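Side-chain contacts in N-alpha-acetyltransferase 35, NatC auxiliary subunit (Saccharomyces cerevisiae, PDB 6YGA), which forms part of the heterotrimeric NatC complex, which acetylates the N-terminal methionine of the L-A virus Gag protein: residues B[403-406]-B[407-410]; B[451-454]-B[455-458]. All coordinates share one frame; numbering follows the deposited sequence.

Overall arrangement
Interactions 1 and 2 are worked examples of how a helix begins and how it ends. Interaction 1 caps helix 406-429; interaction 2 closes helix 433-456, next in the chain. Both are largely buried, about 4 and 14 Å from the centre of the chain. Their chemistry differs with their place on the helix: at the start a side-chain amide accepts from backbone N-H groups; at the end backbone bonds and a lysine-aspartate salt bridge close the last turn. Their centres lie 12 Å apart, and T406 OG1 is 2.8 Å from K453 NZ, probably a hydrogen bond. Interaction 1 packs N405 and C407 on the N-alpha-acetyltransferase 30 chain; in interaction 2 that chain's arginines donate to backbone carbonyls.

Interaction 1: residues B[403-406]-B[407-410]; sequences SQNT and CRYR. With EDO (1,2-ethanediol), chain X; EDO (1,2-ethanediol), chain C.
An asparagine N-cap opens helix 406-429, and N405 makes it by turning its amide oxygen forward over the first turn. CG sits between the backbone N and the carbonyl carbon (chi1 65°), which swings OD1 over the N-H groups that have no earlier carbonyl to use. N405 OD1 accepts from C407 N at 2.9 Å, in the carbonyl plane, and from R408 N, also at 2.9 Å. The second bond is nearly straight, at 172° at the hydrogen, but its donor stands above that plane. Y409 N donates to N405 O at 2.8 Å, so one residue grips three successive amides. The other end of the amide lies against an aliphatic chain: N405 ND2 comes within 3.3 Å of R408 CG, while its hydrogen bond goes to D176. R408 NH1 donates to O1 of a 1,2-ethanediol, probably from the crystallisation liquor, at 3.0 Å; NE forms a salt bridge with E175. Q404 CB rests on R408 CB at 3.8 Å. The start of the helix lies against the loop carrying F172, E175 and D176, helix 433-456, which T406, Y409 and R410 touch, and the N-alpha-acetyltransferase 30 chain, whose R140 packs on C407 and F142 on N405.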
ATOM      1  N   SER B 403       8.874   0.269  -8.210  1.00 38.92           N
ATOM      2  CA  SER B 403       7.643  -0.366  -8.654  1.00 41.27           C
ATOM      3  C   SER B 403       6.691  -0.679  -7.505  1.00 40.91           C
ATOM      4  O   SER B 403       5.753  -1.461  -7.690  1.00 42.04           O
ATOM      5  CB  SER B 403       7.956  -1.642  -9.438  1.00 42.44           C
ATOM      6  OG  SER B 403       8.324  -2.684  -8.560  1.00 47.97           O
ATOM      7  N   GLN B 404       6.906  -0.091  -6.331  1.00 39.95           N
ATOM      8  CA  GLN B 404       5.965  -0.253  -5.235  1.00 41.14           C
ATOM      9  C   GLN B 404       4.775   0.684  -5.430  1.00 42.95           C
ATOM     10  O   GLN B 404       4.794   1.583  -6.275  1.00 44.31           O
ATOM     11  CB  GLN B 404       6.651   0.015  -3.894  1.00 39.41           C
ATOM     12  CG  GLN B 404       7.858  -0.873  -3.631  1.00 39.64           C
ATOM     13  CD  GLN B 404       7.522  -2.347  -3.735  1.00 43.81           C
ATOM     14  OE1 GLN B 404       6.523  -2.808  -3.183  1.00 44.92           O
ATOM     15  NE2 GLN B 404       8.350  -3.094  -4.459  1.00 44.76           N
ATOM     16  N   ASN B 405       3.722   0.469  -4.642  1.00 43.37           N
ATOM     17  CA  ASN B 405       2.581   1.367  -4.734  1.00 42.20           C
ATOM     18  C   ASN B 405       2.945   2.740  -4.167  1.00 40.86           C
ATOM     19  O   ASN B 405       4.014   2.942  -3.582  1.00 37.92           O
ATOM     20  CB  ASN B 405       1.354   0.783  -4.026  1.00 42.26           C
ATOM     21  CG  ASN B 405       1.540   0.640  -2.524  1.00 43.35           C
ATOM     22  OD1 ASN B 405       1.608   1.630  -1.794  1.00 44.38           O
ATOM     23  ND2 ASN B 405       1.586  -0.600  -2.053  1.00 42.60           N
ATOM     24  N   THR B 406       2.028   3.694  -4.344  1.00 40.72           N
ATOM     25  CA  THR B 406       2.336   5.094  -4.068  1.00 40.75           C
ATOM     26  C   THR B 406       2.616   5.362  -2.592  1.00 39.99           C
ATOM     27  O   THR B 406       3.297   6.344  -2.275  1.00 39.66           O
ATOM     28  CB  THR B 406       1.196   5.991  -4.565  1.00 42.04           C
ATOM     29  OG1 THR B 406       1.608   7.362  -4.508  1.00 44.07           O
ATOM     30  CG2 THR B 406      -0.052   5.806  -3.714  1.00 42.01           C
ATOM     31  N   CYS B 407       2.127   4.513  -1.687  1.00 39.85           N
ATOM     32  CA  CYS B 407       2.437   4.650  -0.270  1.00 40.59           C
ATOM     33  C   CYS B 407       3.723   3.919   0.106  1.00 42.81           C
ATOM     34  O   CYS B 407       4.580   4.483   0.793  1.00 42.29           O
ATOM     35  CB  CYS B 407       1.274   4.134   0.577  1.00 42.17           C
ATOM     36  SG  CYS B 407      -0.214   5.143   0.473  1.00 44.91           S
ATOM     37  N   ARG B 408       3.870   2.665  -0.335  1.00 41.79           N
ATOM     38  CA  ARG B 408       5.083   1.913  -0.031  1.00 38.92           C
ATOM     39  C   ARG B 408       6.308   2.545  -0.677  1.00 38.35           C
ATOM     40  O   ARG B 408       7.426   2.383  -0.174  1.00 37.76           O
ATOM     41  CB  ARG B 408       4.938   0.463  -0.493  1.00 39.81           C
ATOM     42  CG  ARG B 408       3.905  -0.339   0.273  1.00 44.28           C
ATOM     43  CD  ARG B 408       4.388  -0.674   1.671  1.00 43.57           C
ATOM     44  NE  ARG B 408       3.447  -1.529   2.385  1.00 46.61           N
ATOM     45  CZ  ARG B 408       3.738  -2.186   3.502  1.00 46.03           C
ATOM     46  NH1 ARG B 408       4.950  -2.088   4.032  1.00 46.25           N
ATOM     47  NH2 ARG B 408       2.821  -2.945   4.088  1.00 43.70           N
ATOM     48  N   TYR B 409       6.121   3.254  -1.792  1.00 37.43           N
ATOM     49  CA  TYR B 409       7.240   3.926  -2.443  1.00 36.97           C
ATOM     50  C   TYR B 409       7.931   4.883  -1.481  1.00 37.28           C
ATOM     51  O   TYR B 409       9.158   4.864  -1.342  1.00 36.62           O
ATOM     52  CB  TYR B 409       6.744   4.656  -3.693  1.00 35.00           C
ATOM     53  CG  TYR B 409       7.785   5.491  -4.405  1.00 34.78           C
ATOM     54  CD1 TYR B 409       8.878   4.900  -5.032  1.00 36.49           C
ATOM     55  CD2 TYR B 409       7.660   6.872  -4.470  1.00 33.00           C
ATOM     56  CE1 TYR B 409       9.825   5.668  -5.693  1.00 36.15           C
ATOM     57  CE2 TYR B 409       8.596   7.647  -5.126  1.00 33.16           C
ATOM     58  CZ  TYR B 409       9.673   7.043  -5.735  1.00 37.13           C
ATOM     59  OH  TYR B 409      10.600   7.826  -6.387  1.00 40.10           O
ATOM     60  N   ARG B 410       7.152   5.714  -0.786  1.00 37.07           N
ATOM     61  CA  ARG B 410       7.752   6.634   0.175  1.00 34.87           C
ATOM     62  C   ARG B 410       8.309   5.885   1.378  1.00 37.33           C
ATOM     63  O   ARG B 410       9.353   6.263   1.922  1.00 38.81           O
ATOM     64  CB  ARG B 410       6.735   7.682   0.618  1.00 30.55           C
ATOM     65  CG  ARG B 410       7.292   8.673   1.626  1.00 31.19           C
ATOM     66  CD  ARG B 410       6.308   9.782   1.938  1.00 34.61           C
ATOM     67  NE  ARG B 410       6.939  10.851   2.706  1.00 37.47           N
ATOM     68  CZ  ARG B 410       6.964  10.900   4.033  1.00 40.53           C
ATOM     69  NH1 ARG B 410       6.392   9.938   4.748  1.00 39.71           N
ATOM     70  NH2 ARG B 410       7.565  11.911   4.643  1.00 39.80           N
TER
HETATM   71  C1  EDO X 813       8.529  -0.823   2.960  1.00 70.66           C
HETATM   72  O1  EDO X 813       7.589  -0.710   4.036  1.00 71.92           O
HETATM   73  C2  EDO X 813       7.938  -0.196   1.702  1.00 68.67           C
HETATM   74  O2  EDO X 813       8.852  -0.325   0.606  1.00 67.32           O
HETATM   75  C1  EDO C 823       8.161  11.824   8.618  1.00 68.72           C
HETATM   76  O1  EDO C 823       7.651  12.901   7.826  1.00 66.40           O
HETATM   77  C2  EDO C 823       7.727  10.486   8.028  1.00 70.16           C
HETATM   78  O2  EDO C 823       6.303  10.359   8.100  1.00 70.04           O

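Interaction 2: residues B[451-454]-B[455-458]; sequences SLKG and FDLD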
ATOM      1  N   SER B 451      11.031  13.530   0.974  1.00 35.61           N
ATOM      2  CA  SER B 451      10.341  14.642   1.623  1.00 35.78           C
ATOM      3  C   SER B 451       9.212  15.179   0.752  1.00 35.25           C
ATOM      4  O   SER B 451       8.093  15.393   1.232  1.00 32.97           O
ATOM      5  CB  SER B 451      11.332  15.757   1.953  1.00 37.19           C
ATOM      6  OG  SER B 451      12.361  15.301   2.812  1.00 40.20           O
ATOM      7  N   LEU B 452       9.493  15.426  -0.531  1.00 35.37           N
ATOM      8  CA  LEU B 452       8.466  15.961  -1.420  1.00 36.13           C
ATOM      9  C   LEU B 452       7.335  14.963  -1.629  1.00 37.78           C
ATOM     10  O   LEU B 452       6.186  15.364  -1.838  1.00 38.55           O
ATOM     11  CB  LEU B 452       9.081  16.360  -2.762  1.00 38.25           C
ATOM     12  CG  LEU B 452      10.124  17.485  -2.752  1.00 39.20           C
ATOM     13  CD1 LEU B 452      10.701  17.707  -4.144  1.00 37.56           C
ATOM     14  CD2 LEU B 452       9.531  18.777  -2.206  1.00 38.24           C
ATOM     15  N   LYS B 453       7.636  13.665  -1.568  1.00 36.53           N
ATOM     16  CA  LYS B 453       6.599  12.659  -1.762  1.00 35.79           C
ATOM     17  C   LYS B 453       5.519  12.757  -0.689  1.00 36.34           C
ATOM     18  O   LYS B 453       4.367  12.376  -0.930  1.00 36.20           O
ATOM     19  CB  LYS B 453       7.233  11.265  -1.787  1.00 35.70           C
ATOM     20  CG  LYS B 453       6.249  10.125  -1.941  1.00 37.61           C
ATOM     21  CD  LYS B 453       5.640  10.087  -3.321  1.00 37.85           C
ATOM     22  CE  LYS B 453       4.549   9.037  -3.381  1.00 38.09           C
ATOM     23  NZ  LYS B 453       3.920   8.975  -4.725  1.00 39.98           N
ATOM     24  N   GLY B 454       5.870  13.281   0.491  1.00 34.64           N
ATOM     25  CA  GLY B 454       4.885  13.462   1.547  1.00 35.60           C
ATOM     26  C   GLY B 454       3.755  14.402   1.171  1.00 36.99           C
ATOM     27  O   GLY B 454       2.625  14.241   1.643  1.00 36.91           O
ATOM     28  N   PHE B 455       4.034  15.390   0.316  1.00 37.47           N
ATOM     29  CA  PHE B 455       2.978  16.292  -0.133  1.00 42.05           C
ATOM     30  C   PHE B 455       2.003  15.582  -1.062  1.00 42.75           C
ATOM     31  O   PHE B 455       0.802  15.878  -1.052  1.00 42.61           O
ATOM     32  CB  PHE B 455       3.575  17.517  -0.826  1.00 28.08           C
ATOM     33  CG  PHE B 455       4.171  18.517   0.121  1.00 32.78           C
ATOM     34  CD1 PHE B 455       3.357  19.337   0.887  1.00 33.48           C
ATOM     35  CD2 PHE B 455       5.545  18.645   0.239  1.00 30.32           C
ATOM     36  CE1 PHE B 455       3.904  20.260   1.757  1.00 31.12           C
ATOM     37  CE2 PHE B 455       6.094  19.565   1.105  1.00 28.86           C
ATOM     38  CZ  PHE B 455       5.273  20.373   1.868  1.00 30.02           C
ATOM     39  N   ASP B 456       2.499  14.648  -1.878  1.00 41.12           N
ATOM     40  CA  ASP B 456       1.617  13.910  -2.775  1.00 41.29           C
ATOM     41  C   ASP B 456       0.668  13.012  -1.996  1.00 39.19           C
ATOM     42  O   ASP B 456      -0.470  12.788  -2.425  1.00 41.03           O
ATOM     43  CB  ASP B 456       2.446  13.090  -3.767  1.00 44.79           C
ATOM     44  CG  ASP B 456       1.590  12.328  -4.764  1.00 51.46           C
ATOM     45  OD1 ASP B 456       0.854  12.972  -5.544  1.00 55.70           O
ATOM     46  OD2 ASP B 456       1.668  11.083  -4.783  1.00 53.20           O
ATOM     47  N   LEU B 457       1.107  12.511  -0.847  1.00 38.17           N
ATOM     48  CA  LEU B 457       0.301  11.646  -0.000  1.00 38.25           C
ATOM     49  C   LEU B 457      -0.472  12.414   1.064  1.00 41.03           C
ATOM     50  O   LEU B 457      -1.188  11.791   1.854  1.00 40.87           O
ATOM     51  CB  LEU B 457       1.193  10.590   0.663  1.00 34.84           C
ATOM     52  CG  LEU B 457       2.016   9.717  -0.291  1.00 33.54           C
ATOM     53  CD1 LEU B 457       3.025   8.887   0.476  1.00 32.74           C
ATOM     54  CD2 LEU B 457       1.119   8.815  -1.134  1.00 35.70           C
ATOM     55  N   ASP B 458      -0.347  13.746   1.096  1.00 40.04           N
ATOM     56  CA  ASP B 458      -1.043  14.587   2.072  1.00 43.75           C
ATOM     57  C   ASP B 458      -0.641  14.225   3.499  1.00 39.55           C
ATOM     58  O   ASP B 458      -1.455  14.272   4.424  1.00 41.83           O
ATOM     59  CB  ASP B 458      -2.564  14.508   1.895  1.00 50.77           C
ATOM     60  CG  ASP B 458      -3.042  15.247   0.660  1.00 58.79           C
ATOM     61  OD1 ASP B 458      -2.720  16.445   0.529  1.00 63.96           O
ATOM     62  OD2 ASP B 458      -3.724  14.633  -0.186  1.00 61.02           O
TER
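The salt bridge of this turn joins K453 and D456: K453 NZ lies 3.1 Å from D456 OD2, meeting the carboxylate on its anti side and 30° out of its plane. The K453 side chain starts with CG anti to the backbone N (chi1 178°) and turns at chi2, which brings the ammonium group round to D456; NZ probably also donates to T406 OG1. Beside the charge, L457 packs its branch point against the same chain, with K453 CE 4.1 Å from L457 CG. Among the backbone bonds, F455 N donates to L452 O at 3.0 Å, and L457 N reaches K453 O at 3.3 Å; D458 N donates weakly to F455 O. The helix terminates here in a Schellman motif: D458, with a phi of 61°, is the first residue to leave helical geometry, and two bonds run back into the last turn. L452 O lies at the edge of the F455 ring, 3.9 Å from F455 CD2. Aromatic packing extends outward, the ring stacking with F469 and meeting Y460 edge-to-face. Beyond the helix end, R140 and R137 of the N-alpha-acetyltransferase 30 chain donate to the carbonyls of L457 and D458 respectively.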